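Endonuclease/exonuclease/phosphatase (Beutenbergia cavernae DSM 12333, PDB 4RUW) is of undetermined function but belongs to the endonuclease/exonuclease/phosphatase family, joining a DNase I-like domain to an immunoglobulin-like domain and carrying a bound zinc ion. Local coordinates at residues G234-T240 with D292-Y297; T266-V270 with V324-L328; R338-E344 with A432-L438; N252-S256 with G346-W350. All coordinates share one frame; numbering follows the deposited sequence. Where two conformers were deposited one is given.

Interactions 1 and 2 lie in the core of the DNase I-like domain and touch each other where Arg294 packs on Trp267. Interaction 1 is polar: backbone bonds, a buried tyrosine hydroxyl and waters tie a loop to the start of strand 296-300. Interaction 2, which sets helix 266-270 on strand 324-330, is almost wholly apolar. Interaction 3 lies farthest out, in the immunoglobulin-like domain, and its partly exposed strands are joined by arginine and glutamate side chains. Interaction 4 bridges the two domains; Gln255 of its helix touches interaction 1, and its segment 346-350 pairs with the strand 334-342 used by interaction 3.

Interaction 1: G234-T240 with D292-Y297; sequences GDLNIWT and DRRIDY
Asp292 lies over one face of the Trp239 indole, its CB 3.6 Å from the centroid of the six-membered ring and 11° off the ring normal, a CH-pi contact. Its backbone O sits over the same ring system near CG, while its carboxylate forms a salt bridge with Arg401. Arg293 is the centre of an inverse gamma turn, and a water links its NE weakly to Trp239 NE1. From Arg294 a chain bent at chi3 (70°) brings NH2 to 3.5 Å from Thr240 CG2, and the same nitrogen reaches Asp265 in a salt bridge. A second water accepts from Thr240 N and donates to the carbonyls of Asp292 and Arg294, bridging the two backbones. Ile295 points into the loop: CG2 meets Trp239 CD1 at 3.8 Å near the indole plane, and CD1 touches OD1 of Asp235 and of Asn237, the latter amide bonded to Leu201 O through ND2. The Ile295 carbonyl O receives weak bonds from the backbone N of Leu236 and of Asn237. Asp296 pairs with Asp235 as a non-hydrogen-bonded antiparallel pair, and their OD2 atoms lie 4.3 Å apart; Thr278 and His321 hold the first carboxylate, Asn62 the second. At Tyr297, hydrogen-bonded in both directions to Gly234, the ring leans on Leu236 and its OH donates to Ile238 O at 2.7 Å, tilted 32° from the carbonyl plane. The contact thus extends the antiparallel pairing of strands 230-233 and 296-300 into a loop, with helix 251-260 against Ile238 and Tyr297, helix 266-270 beside Arg294 and strand 192-200 next to Leu236.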
loop_
_atom_site.group_PDB
_atom_site.type_symbol
_atom_site.label_atom_id
_atom_site.label_comp_id
_atom_site.label_asym_id
_atom_site.label_seq_id
_atom_site.Cartn_x
_atom_site.Cartn_y
_atom_site.Cartn_z
ATOM N N GLY A 234 -4.146 -1.797 -1.860
ATOM C CA GLY A 234 -4.842 -1.550 -3.101
ATOM C C GLY A 234 -4.064 -0.684 -4.053
ATOM O O GLY A 234 -2.891 -0.359 -3.836
ATOM N N ASP A 235 -4.743 -0.313 -5.126
ATOM C CA ASP A 235 -4.190 0.533 -6.163
ATOM C C ASP A 235 -4.376 1.983 -5.725
ATOM O O ASP A 235 -5.438 2.579 -5.914
ATOM C CB ASP A 235 -4.941 0.240 -7.462
ATOM C CG ASP A 235 -4.435 1.040 -8.647
ATOM O OD1 ASP A 235 -3.561 1.922 -8.482
ATOM O OD2 ASP A 235 -4.943 0.781 -9.770
ATOM N N LEU A 236 -3.341 2.541 -5.109
ATOM C CA LEU A 236 -3.422 3.914 -4.640
ATOM C C LEU A 236 -3.182 4.917 -5.760
ATOM O O LEU A 236 -3.421 6.111 -5.583
ATOM C CB LEU A 236 -2.461 4.160 -3.480
ATOM C CG LEU A 236 -2.664 3.248 -2.267
ATOM C CD1 LEU A 236 -1.729 3.651 -1.146
ATOM C CD2 LEU A 236 -4.124 3.240 -1.798
ATOM N N ASN A 237 -2.703 4.432 -6.909
ATOM C CA ASN A 237 -2.546 5.287 -8.086
ATOM C C ASN A 237 -1.568 6.442 -7.883
ATOM O O ASN A 237 -1.644 7.461 -8.576
ATOM C CB ASN A 237 -3.904 5.816 -8.570
ATOM C CG ASN A 237 -4.460 5.020 -9.727
ATOM O OD1 ASN A 237 -3.725 4.639 -10.641
ATOM N ND2 ASN A 237 -5.767 4.774 -9.707
ATOM N N ILE A 238 -0.656 6.280 -6.927
ATOM C CA ILE A 238 0.391 7.262 -6.688
ATOM C C ILE A 238 1.733 6.559 -6.654
ATOM O O ILE A 238 1.834 5.441 -6.148
ATOM C CB ILE A 238 0.164 8.050 -5.359
ATOM C CG1 ILE A 238 0.164 7.116 -4.139
ATOM C CG2 ILE A 238 -1.114 8.862 -5.445
ATOM C CD1 ILE A 238 0.090 7.863 -2.806
ATOM N N TRP A 239 2.755 7.203 -7.207
ATOM C CA TRP A 239 4.124 6.790 -6.945
ATOM C C TRP A 239 4.487 7.196 -5.518
ATOM O O TRP A 239 3.736 7.912 -4.852
ATOM C CB TRP A 239 5.099 7.510 -7.855
ATOM C CG TRP A 239 4.971 7.309 -9.328
ATOM C CD1 TRP A 239 4.011 6.618 -10.020
ATOM C CD2 TRP A 239 5.888 7.815 -10.297
ATOM N NE1 TRP A 239 4.285 6.678 -11.378
ATOM C CE2 TRP A 239 5.432 7.410 -11.565
ATOM C CE3 TRP A 239 7.052 8.588 -10.208
ATOM C CZ2 TRP A 239 6.100 7.749 -12.740
ATOM C CZ3 TRP A 239 7.714 8.924 -11.362
ATOM C CH2 TRP A 239 7.237 8.509 -12.617
ATOM N N THR A 240 5.662 6.786 -5.056
ATOM C CA THR A 240 6.134 7.255 -3.761
ATOM C C THR A 240 6.730 8.661 -3.825
ATOM O O THR A 240 6.823 9.332 -2.792
ATOM C CB THR A 240 7.164 6.310 -3.132
ATOM O OG1 THR A 240 8.264 6.160 -4.031
ATOM C CG2 THR A 240 6.547 4.951 -2.842
ATOM N N ASP A 292 9.583 3.304 -11.641
ATOM C CA ASP A 292 8.864 4.144 -10.691
ATOM C C ASP A 292 7.373 3.813 -10.615
ATOM O O ASP A 292 6.689 4.255 -9.688
ATOM C CB ASP A 292 9.030 5.620 -11.055
ATOM C CG ASP A 292 10.478 6.020 -11.175
ATOM O OD1 ASP A 292 11.245 5.755 -10.223
ATOM O OD2 ASP A 292 10.860 6.569 -12.231
ATOM N N ARG A 293 6.873 3.043 -11.582
ATOM C CA ARG A 293 5.437 2.781 -11.709
ATOM C C ARG A 293 4.946 1.656 -10.803
ATOM O O ARG A 293 4.321 0.683 -11.244
ATOM C CB ARG A 293 5.053 2.571 -13.175
ATOM C CG ARG A 293 5.125 3.868 -13.965
ATOM C CD ARG A 293 4.648 3.702 -15.387
ATOM N NE ARG A 293 4.483 5.007 -16.012
ATOM C CZ ARG A 293 4.238 5.195 -17.300
ATOM N NH1 ARG A 293 4.140 4.148 -18.112
ATOM N NH2 ARG A 293 4.102 6.429 -17.771
ATOM N N ARG A 294 5.255 1.811 -9.519
ATOM C CA ARG A 294 4.763 0.946 -8.457
ATOM C C ARG A 294 3.654 1.730 -7.777
ATOM O O ARG A 294 3.923 2.717 -7.083
ATOM C CB ARG A 294 5.891 0.623 -7.476
ATOM C CG ARG A 294 5.490 -0.330 -6.358
ATOM C CD ARG A 294 6.681 -0.738 -5.519
ATOM N NE ARG A 294 7.193 0.361 -4.701
ATOM C CZ ARG A 294 6.867 0.557 -3.424
ATOM N NH1 ARG A 294 6.019 -0.263 -2.808
ATOM N NH2 ARG A 294 7.396 1.577 -2.752
ATOM N N ILE A 295 2.409 1.313 -8.007
ATOM C CA ILE A 295 1.251 2.088 -7.562
ATOM C C ILE A 295 0.240 1.236 -6.801
ATOM O O ILE A 295 -0.793 1.756 -6.357
ATOM C CB ILE A 295 0.563 2.830 -8.745
ATOM C CG1 ILE A 295 0.061 1.840 -9.799
ATOM C CG2 ILE A 295 1.498 3.877 -9.363
ATOM C CD1 ILE A 295 -0.785 2.490 -10.880
ATOM N N ASP A 296 0.531 -0.054 -6.659
ATOM C CA ASP A 296 -0.269 -0.979 -5.861
ATOM C C ASP A 296 0.568 -1.304 -4.633
ATOM O O ASP A 296 1.739 -1.642 -4.768
ATOM C CB ASP A 296 -0.530 -2.259 -6.642
ATOM C CG ASP A 296 -1.384 -2.040 -7.886
ATOM O OD1 ASP A 296 -0.840 -1.694 -8.961
ATOM O OD2 ASP A 296 -2.613 -2.256 -7.806
ATOM N N TYR A 297 -0.027 -1.174 -3.446
ATOM C CA TYR A 297 0.725 -1.234 -2.205
ATOM C C TYR A 297 0.071 -2.147 -1.179
ATOM O O TYR A 297 -1.153 -2.331 -1.171
ATOM C CB TYR A 297 0.782 0.155 -1.562
ATOM C CG TYR A 297 1.510 1.230 -2.328
ATOM C CD1 TYR A 297 2.837 1.528 -2.051
ATOM C CD2 TYR A 297 0.859 1.983 -3.292
ATOM C CE1 TYR A 297 3.501 2.530 -2.721
ATOM C CE2 TYR A 297 1.514 2.993 -3.966
ATOM C CZ TYR A 297 2.839 3.260 -3.680
ATOM O OH TYR A 297 3.508 4.272 -4.323
HETATM O O HOH W 1 2.972 6.945 -14.163
HETATM O O HOH W 2 6.233 4.337 -6.853
HETATM O O HOH W 3 9.543 3.867 -3.605
#

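Interaction 2: T266-V270 with V324-L328; sequences TWRQV and VVMDL
Met326, present as selenomethionine, fills the tight centre of this contact. Bends at chi2 and chi3 fold its chain against the start of helix 266-270, where CG lies 3.4 Å from Thr266 OG1 and the terminal methyl CE comes within 3.7 Å of Trp267 N. The selenium meets the Trp267 indole at its edge: SE is 3.8 Å from CE3 and 75° off the normal of the six-membered ring, a Met-aromatic contact made near the ring plane. Thr266 OG1 meets carbon and selenium of Met326, and finds its polar partner in Val298 O of strand 296-300.

The short helix crosses strand 324-330 at 69°, with the segment axes 9.5 Å apart at closest approach. It continues from edge strand 264-265 of one sheet of the DNase I-like sandwich and packs on strand 324-330 of the other; Arg268 and Gln269 face the immunoglobulin-like domain, with bonds to Asn368 and Ser364. Val306 of strand 304-311 also packs on Thr266, Val270 and Met326.

Toward the ends of the strand segment the fit is slacker. Val324 CG1 stands 4.2 Å from Trp267 CE3, and Leu328 CD2 meets Thr266 CG2 at 3.9 Å. The partly exposed side is at the C-terminal end of the helix, where Val270 sets a single methyl, CG2, against Met326 CE.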
loop_
_atom_site.group_PDB
_atom_site.type_symbol
_atom_site.label_atom_id
_atom_site.label_comp_id
_atom_site.label_asym_id
_atom_site.label_seq_id
_atom_site.Cartn_x
_atom_site.Cartn_y
_atom_site.Cartn_z
ATOM N N THR A 266 5.220 -2.089 2.883
ATOM C CA THR A 266 5.852 -3.370 3.162
ATOM C C THR A 266 6.851 -3.786 2.081
ATOM O O THR A 266 7.931 -4.268 2.403
ATOM C CB THR A 266 4.832 -4.494 3.448
ATOM O OG1 THR A 266 4.013 -4.725 2.298
ATOM C CG2 THR A 266 3.958 -4.131 4.665
ATOM N N TRP A 267 6.508 -3.558 0.813
ATOM C CA TRP A 267 7.424 -3.891 -0.268
ATOM C C TRP A 267 8.790 -3.254 -0.044
ATOM O O TRP A 267 9.833 -3.900 -0.168
ATOM C CB TRP A 267 6.864 -3.412 -1.608
ATOM C CG TRP A 267 7.786 -3.758 -2.750
ATOM C CD1 TRP A 267 8.834 -3.009 -3.228
ATOM C CD2 TRP A 267 7.761 -4.962 -3.531
ATOM N NE1 TRP A 267 9.450 -3.677 -4.267
ATOM C CE2 TRP A 267 8.813 -4.872 -4.467
ATOM C CE3 TRP A 267 6.940 -6.094 -3.534
ATOM C CZ2 TRP A 267 9.073 -5.888 -5.386
ATOM C CZ3 TRP A 267 7.193 -7.089 -4.458
ATOM C CH2 TRP A 267 8.246 -6.981 -5.371
ATOM N N ARG A 268 8.776 -1.969 0.292
ATOM C CA ARG A 268 9.984 -1.181 0.400
ATOM C C ARG A 268 10.848 -1.572 1.604
ATOM O O ARG A 268 12.025 -1.231 1.653
ATOM C CB ARG A 268 9.548 0.276 0.474
ATOM C CG ARG A 268 10.605 1.309 0.350
ATOM C CD ARG A 268 9.929 2.671 0.367
ATOM N NE ARG A 268 10.872 3.695 -0.013
ATOM C CZ ARG A 268 10.529 4.913 -0.404
ATOM N NH1 ARG A 268 9.244 5.277 -0.440
ATOM N NH2 ARG A 268 11.483 5.769 -0.732
ATOM N N GLN A 269 10.281 -2.294 2.568
ATOM C CA GLN A 269 11.064 -2.778 3.702
ATOM C C GLN A 269 11.988 -3.919 3.286
ATOM O O GLN A 269 13.084 -4.054 3.831
ATOM C CB GLN A 269 10.167 -3.277 4.840
ATOM C CG GLN A 269 9.091 -2.318 5.309
ATOM C CD GLN A 269 9.629 -0.952 5.667
ATOM O OE1 GLN A 269 10.429 -0.806 6.587
ATOM N NE2 GLN A 269 9.177 0.066 4.943
ATOM N N VAL A 270 11.540 -4.748 2.341
ATOM C CA VAL A 270 12.244 -5.989 2.030
ATOM C C VAL A 270 12.805 -6.064 0.616
ATOM O O VAL A 270 13.648 -6.914 0.344
ATOM C CB VAL A 270 11.368 -7.248 2.276
ATOM C CG1 VAL A 270 11.174 -7.494 3.764
ATOM C CG2 VAL A 270 10.042 -7.161 1.528
ATOM N N VAL A 324 0.611 -8.091 -6.040
ATOM C CA VAL A 324 1.680 -7.903 -5.061
ATOM C C VAL A 324 1.399 -8.867 -3.915
ATOM O O VAL A 324 0.300 -8.860 -3.347
ATOM C CB VAL A 324 1.718 -6.447 -4.532
ATOM C CG1 VAL A 324 2.784 -6.294 -3.456
ATOM C CG2 VAL A 324 1.942 -5.463 -5.674
ATOM N N VAL A 325 2.376 -9.709 -3.596
ATOM C CA VAL A 325 2.199 -10.783 -2.627
ATOM C C VAL A 325 3.203 -10.630 -1.503
ATOM O O VAL A 325 4.403 -10.783 -1.720
ATOM C CB VAL A 325 2.376 -12.167 -3.297
ATOM C CG1 VAL A 325 2.064 -13.284 -2.305
ATOM C CG2 VAL A 325 1.507 -12.276 -4.552
HETATM N N MSE A 326 2.719 -10.298 -0.313
HETATM C CA MSE A 326 3.599 -9.988 0.812
HETATM C C MSE A 326 3.478 -11.014 1.915
HETATM O O MSE A 326 2.371 -11.428 2.275
HETATM C CB MSE A 326 3.228 -8.632 1.412
HETATM C CG MSE A 326 3.276 -7.462 0.424
HETATM SE SE MSE A 326 4.997 -7.221 -0.447
HETATM C CE MSE A 326 6.138 -7.216 1.129
ATOM N N ASP A 327 4.622 -11.395 2.473
ATOM C CA ASP A 327 4.671 -12.284 3.628
ATOM C C ASP A 327 5.019 -11.441 4.847
ATOM O O ASP A 327 6.106 -10.851 4.920
ATOM C CB ASP A 327 5.705 -13.387 3.410
ATOM C CG ASP A 327 5.249 -14.413 2.384
ATOM O OD1 ASP A 327 4.094 -14.871 2.464
ATOM O OD2 ASP A 327 6.039 -14.761 1.485
ATOM N N LEU A 328 4.076 -11.373 5.787
ATOM C CA LEU A 328 4.213 -10.585 7.005
ATOM C C LEU A 328 4.260 -11.525 8.199
ATOM O O LEU A 328 3.905 -12.698 8.092
ATOM C CB LEU A 328 3.019 -9.636 7.151
ATOM C CG LEU A 328 2.680 -8.784 5.922
ATOM C CD1 LEU A 328 1.460 -7.911 6.204
ATOM C CD2 LEU A 328 3.878 -7.934 5.499
#

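Interaction 3: R338-E344 with A432-L438; sequences RTVLAGE and ASRTETL
Arg434 lays its aliphatic chain along Val340, CG to CG1 at 3.6 Å, the two side chains running alongside but oppositely directed. Beyond that overlap the chain bends at chi3 (-74°), which carries the guanidinium to the end of the facing strand. There NH1 donates to two backbone carbonyls. Leu341 O, at 2.7 Å, is approached from above its carbonyl plane, whereas Gly343 O, at 3.0 Å, is met in the plane of its own carbonyl and also in that of the guanidinium. A weaker bond runs from NH2 to Gly343 O, so one arginine grips the last part of the strand and the loop after it. Next to it the methyl of Ala432 lies against the Gly343-Glu344 peptide, 3.5 Å from Glu344 N.

Strands 334-342 and 430-437 are edge strands of the two antiparallel sheets of the immunoglobulin-like sandwich. They run antiparallel, with segment axes 7.2 Å apart at closest approach, and are bridged by side chains and water.

Farther along, Glu436 approaches Val340 from the other strand, its CD 3.7 Å from Val340 CG2. OE1 forms a salt bridge with Arg338 NH2 at 3.1 Å; the oxygen lies in the guanidinium plane, yet the carboxylate is turned 82° against it. Two waters extend this link, one joining Glu436 OE1 to Thr339 O and the other joining OE2 to Leu341 N. Thr437 O sits over one face of the Arg338 guanidinium, and Leu438 CD2 touches Arg338 CD at 3.8 Å.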
loop_
_atom_site.group_PDB
_atom_site.type_symbol
_atom_site.label_atom_id
_atom_site.label_comp_id
_atom_site.label_asym_id
_atom_site.label_seq_id
_atom_site.Cartn_x
_atom_site.Cartn_y
_atom_site.Cartn_z
ATOM N N ARG A 338 6.802 5.595 16.663
ATOM C CA ARG A 338 6.942 7.006 16.342
ATOM C C ARG A 338 7.571 7.201 14.973
ATOM O O ARG A 338 8.505 6.491 14.590
ATOM C CB ARG A 338 7.774 7.728 17.407
ATOM C CG ARG A 338 7.878 9.237 17.177
ATOM C CD ARG A 338 8.338 9.969 18.427
ATOM N NE ARG A 338 7.367 9.835 19.506
ATOM C CZ ARG A 338 6.375 10.690 19.731
ATOM N NH1 ARG A 338 5.538 10.482 20.732
ATOM N NH2 ARG A 338 6.222 11.754 18.954
ATOM N N THR A 339 7.047 8.173 14.240
ATOM C CA THR A 339 7.607 8.600 12.968
ATOM C C THR A 339 8.154 10.008 13.106
ATOM O O THR A 339 7.495 10.886 13.666
ATOM C CB THR A 339 6.532 8.620 11.884
ATOM O OG1 THR A 339 6.034 7.295 11.701
ATOM C CG2 THR A 339 7.091 9.136 10.560
ATOM N N VAL A 340 9.372 10.213 12.622
ATOM C CA VAL A 340 9.907 11.556 12.480
ATOM C C VAL A 340 10.226 11.755 10.999
ATOM O O VAL A 340 10.992 10.992 10.409
ATOM C CB VAL A 340 11.155 11.787 13.360
ATOM C CG1 VAL A 340 11.653 13.212 13.192
ATOM C CG2 VAL A 340 10.826 11.501 14.825
ATOM N N LEU A 341 9.590 12.747 10.386
ATOM C CA LEU A 341 9.807 13.032 8.974
ATOM C C LEU A 341 11.143 13.728 8.777
ATOM O O LEU A 341 11.640 14.396 9.685
ATOM C CB LEU A 341 8.683 13.902 8.420
ATOM C CG LEU A 341 7.275 13.309 8.493
ATOM C CD1 LEU A 341 6.269 14.319 7.988
ATOM C CD2 LEU A 341 7.200 12.031 7.676
ATOM N N ALA A 342 11.705 13.571 7.583
ATOM C CA ALA A 342 13.009 14.135 7.259
ATOM C C ALA A 342 12.903 15.232 6.211
ATOM O O ALA A 342 12.031 15.188 5.337
ATOM C CB ALA A 342 13.944 13.035 6.768
ATOM N N GLY A 343 13.806 16.204 6.289
ATOM C CA GLY A 343 13.830 17.312 5.351
ATOM C C GLY A 343 13.166 18.547 5.922
ATOM O O GLY A 343 12.386 18.462 6.867
ATOM N N GLU A 344 13.462 19.693 5.350
ATOM C CA GLU A 344 12.969 20.949 5.899
ATOM C C GLU A 344 11.465 21.033 6.019
ATOM O O GLU A 344 10.964 21.585 6.942
ATOM C CB GLU A 344 13.515 22.128 5.109
ATOM C CG GLU A 344 13.271 22.131 3.626
ATOM C CD GLU A 344 14.042 23.248 2.904
ATOM O OE1 GLU A 344 14.589 24.115 3.574
ATOM O OE2 GLU A 344 14.063 23.255 1.672
ATOM N N ALA A 432 18.915 19.484 7.076
ATOM C CA ALA A 432 17.726 19.628 7.903
ATOM C C ALA A 432 17.790 18.627 9.039
ATOM O O ALA A 432 18.351 17.545 8.880
ATOM C CB ALA A 432 16.468 19.398 7.074
ATOM N N SER A 433 17.199 18.984 10.172
ATOM C CA SER A 433 17.139 18.102 11.325
ATOM C C SER A 433 15.825 18.306 12.063
ATOM O O SER A 433 15.351 19.436 12.210
ATOM C CB SER A 433 18.310 18.379 12.268
ATOM O OG SER A 433 18.201 17.621 13.461
ATOM N N ARG A 434 15.247 17.208 12.529
ATOM C CA ARG A 434 14.018 17.229 13.306
ATOM C C ARG A 434 14.185 16.224 14.439
ATOM O O ARG A 434 14.623 15.091 14.194
ATOM C CB ARG A 434 12.854 16.844 12.388
ATOM C CG ARG A 434 11.510 16.783 13.023
ATOM C CD ARG A 434 10.428 16.565 11.980
ATOM N NE ARG A 434 10.165 17.772 11.196
ATOM C CZ ARG A 434 10.609 17.999 9.961
ATOM N NH1 ARG A 434 11.351 17.096 9.324
ATOM N NH2 ARG A 434 10.302 19.138 9.350
ATOM N N THR A 435 13.835 16.621 15.656
ATOM C CA THR A 435 13.978 15.751 16.810
ATOM C C THR A 435 12.697 15.752 17.638
ATOM O O THR A 435 12.058 16.801 17.803
ATOM C CB THR A 435 15.164 16.196 17.708
ATOM O OG1 THR A 435 16.345 16.320 16.911
ATOM C CG2 THR A 435 15.407 15.188 18.829
ATOM N N GLU A 436 12.315 14.578 18.140
ATOM C CA GLU A 436 11.141 14.447 18.992
ATOM C C GLU A 436 11.477 13.524 20.161
ATOM O O GLU A 436 12.037 12.439 19.961
ATOM C CB GLU A 436 9.965 13.865 18.198
ATOM C CG GLU A 436 9.510 14.735 17.026
ATOM C CD GLU A 436 8.455 14.075 16.156
ATOM O OE1 GLU A 436 7.710 13.213 16.673
ATOM O OE2 GLU A 436 8.391 14.412 14.948
ATOM N N THR A 437 11.152 13.942 21.383
ATOM C CA THR A 437 11.308 13.051 22.530
ATOM C C THR A 437 10.285 11.927 22.456
ATOM O O THR A 437 9.247 12.060 21.812
ATOM C CB THR A 437 11.150 13.790 23.870
ATOM O OG1 THR A 437 9.976 14.611 23.831
ATOM C CG2 THR A 437 12.364 14.658 24.149
ATOM N N LEU A 438 10.594 10.814 23.114
ATOM C CA LEU A 438 9.713 9.655 23.116
ATOM C C LEU A 438 8.916 9.575 24.416
ATOM O O LEU A 438 8.923 10.504 25.229
ATOM C CB LEU A 438 10.534 8.370 22.972
ATOM C CG LEU A 438 11.649 8.363 21.932
ATOM C CD1 LEU A 438 12.475 7.093 22.048
ATOM C CD2 LEU A 438 11.081 8.501 20.531
HETATM O O HOH W 4 5.771 12.271 15.088
HETATM O O HOH W 5 7.642 14.235 11.985
#

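Interaction 4: N252-S256 with G346-W350; sequences NLMQS and GLDGW
Leu347 reaches the flank of helix 251-260 with one methyl, CD2, which lies 3.7 Å from Leu253 CA and 4.1 Å from Leu253 CD1. The branch therefore rests more closely on the helix backbone than on the Leu253 side chain. The carbonyl of Leu347 is engaged too: Asn252 ND2 donates to its O at 2.9 Å and lies nearly in line with the C=O, but the bond is bent at the N-H (138°) and the oxygen stands 28° out of the amide plane. The other end of the Asn252 amide, OD1, accepts from Asp242 N, which helps to fix its rotation.

Trp350 brings the six-membered ring to the next turn of the helix. Its CZ3 stands 4.1 Å from Gln255 CB and 4.0 Å from Gln255 O. With CG between the backbone N and the carbonyl carbon, the indole extends from strand 349-356 toward the helix. Ser256 CB touches Gly346 O at 3.6 Å, while its OG donates to Leu253 O within the helix.

The arrangement is a domain interface: a helix of the DNase I-like domain docks on the hairpin loop between strands 334-342 and 349-356 of the immunoglobulin-like sandwich and on the start of the second strand.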
loop_
_atom_site.group_PDB
_atom_site.type_symbol
_atom_site.label_atom_id
_atom_site.label_comp_id
_atom_site.label_asym_id
_atom_site.label_seq_id
_atom_site.Cartn_x
_atom_site.Cartn_y
_atom_site.Cartn_z
ATOM N N ASN A 252 5.119 12.955 -2.737
ATOM C CA ASN A 252 5.928 13.038 -1.516
ATOM C C ASN A 252 5.082 13.450 -0.315
ATOM O O ASN A 252 5.213 12.888 0.774
ATOM C CB ASN A 252 7.111 13.993 -1.675
ATOM C CG ASN A 252 8.244 13.381 -2.467
ATOM O OD1 ASN A 252 8.178 13.296 -3.691
ATOM N ND2 ASN A 252 9.284 12.926 -1.772
ATOM N N LEU A 253 4.207 14.426 -0.514
ATOM C CA LEU A 253 3.317 14.873 0.541
ATOM C C LEU A 253 2.422 13.723 1.028
ATOM O O LEU A 253 2.347 13.437 2.222
ATOM C CB LEU A 253 2.476 16.046 0.039
ATOM C CG LEU A 253 1.477 16.635 1.031
ATOM C CD1 LEU A 253 2.184 17.223 2.246
ATOM C CD2 LEU A 253 0.614 17.680 0.337
HETATM N N MSE A 254 1.763 13.036 0.103
HETATM C CA MSE A 254 0.875 11.952 0.490
HETATM C C MSE A 254 1.621 10.833 1.214
HETATM O O MSE A 254 1.121 10.281 2.197
HETATM C CB MSE A 254 0.115 11.428 -0.732
HETATM C CG MSE A 254 -1.040 12.346 -1.144
HETATM SE SE MSE A 254 -2.199 11.643 -2.542
HETATM C CE MSE A 254 -1.252 12.357 -4.097
ATOM N N GLN A 255 2.813 10.490 0.734
ATOM C CA GLN A 255 3.582 9.447 1.405
ATOM C C GLN A 255 3.992 9.863 2.820
ATOM O O GLN A 255 4.042 9.026 3.722
ATOM C CB GLN A 255 4.790 9.025 0.566
ATOM C CG GLN A 255 4.405 8.422 -0.781
ATOM C CD GLN A 255 3.964 6.968 -0.697
ATOM O OE1 GLN A 255 4.256 6.266 0.276
ATOM N NE2 GLN A 255 3.286 6.496 -1.744
ATOM N N SER A 256 4.265 11.149 3.032
ATOM C CA SER A 256 4.592 11.616 4.372
ATOM C C SER A 256 3.401 11.418 5.311
ATOM O O SER A 256 3.585 11.053 6.463
ATOM C CB SER A 256 5.069 13.076 4.370
ATOM O OG SER A 256 4.010 14.014 4.233
ATOM N N GLY A 346 9.619 18.094 5.716
ATOM C CA GLY A 346 9.180 16.741 6.014
ATOM C C GLY A 346 8.831 15.918 4.788
ATOM O O GLY A 346 8.067 14.956 4.894
ATOM N N LEU A 347 9.400 16.284 3.638
ATOM C CA LEU A 347 9.054 15.665 2.359
ATOM C C LEU A 347 10.154 14.799 1.761
ATOM O O LEU A 347 10.013 14.311 0.644
ATOM C CB LEU A 347 8.666 16.736 1.338
ATOM C CG LEU A 347 7.444 17.561 1.725
ATOM C CD1 LEU A 347 7.195 18.654 0.697
ATOM C CD2 LEU A 347 6.229 16.671 1.854
ATOM N N ASP A 348 11.242 14.593 2.495
ATOM C CA ASP A 348 12.391 13.904 1.921
ATOM C C ASP A 348 12.556 12.469 2.402
ATOM O O ASP A 348 13.506 11.783 2.011
ATOM C CB ASP A 348 13.657 14.707 2.185
ATOM C CG ASP A 348 13.633 16.030 1.475
ATOM O OD1 ASP A 348 13.678 16.012 0.233
ATOM O OD2 ASP A 348 13.536 17.077 2.149
ATOM N N GLY A 349 11.631 12.017 3.239
ATOM C CA GLY A 349 11.699 10.686 3.801
ATOM C C GLY A 349 11.301 10.689 5.259
ATOM O O GLY A 349 10.624 11.609 5.728
ATOM N N TRP A 350 11.729 9.671 5.992
ATOM C CA TRP A 350 11.287 9.519 7.366
ATOM C C TRP A 350 12.075 8.440 8.087
ATOM O O TRP A 350 12.791 7.634 7.470
ATOM C CB TRP A 350 9.798 9.136 7.416
ATOM C CG TRP A 350 9.465 7.932 6.577
ATOM C CD1 TRP A 350 9.672 6.623 6.895
ATOM C CD2 TRP A 350 8.894 7.939 5.261
ATOM N NE1 TRP A 350 9.255 5.811 5.865
ATOM C CE2 TRP A 350 8.775 6.592 4.848
ATOM C CE3 TRP A 350 8.459 8.953 4.401
ATOM C CZ2 TRP A 350 8.238 6.236 3.612
ATOM C CZ3 TRP A 350 7.937 8.598 3.166
ATOM C CH2 TRP A 350 7.834 7.249 2.783
HETATM O O HOH W 6 7.830 11.823 1.257
#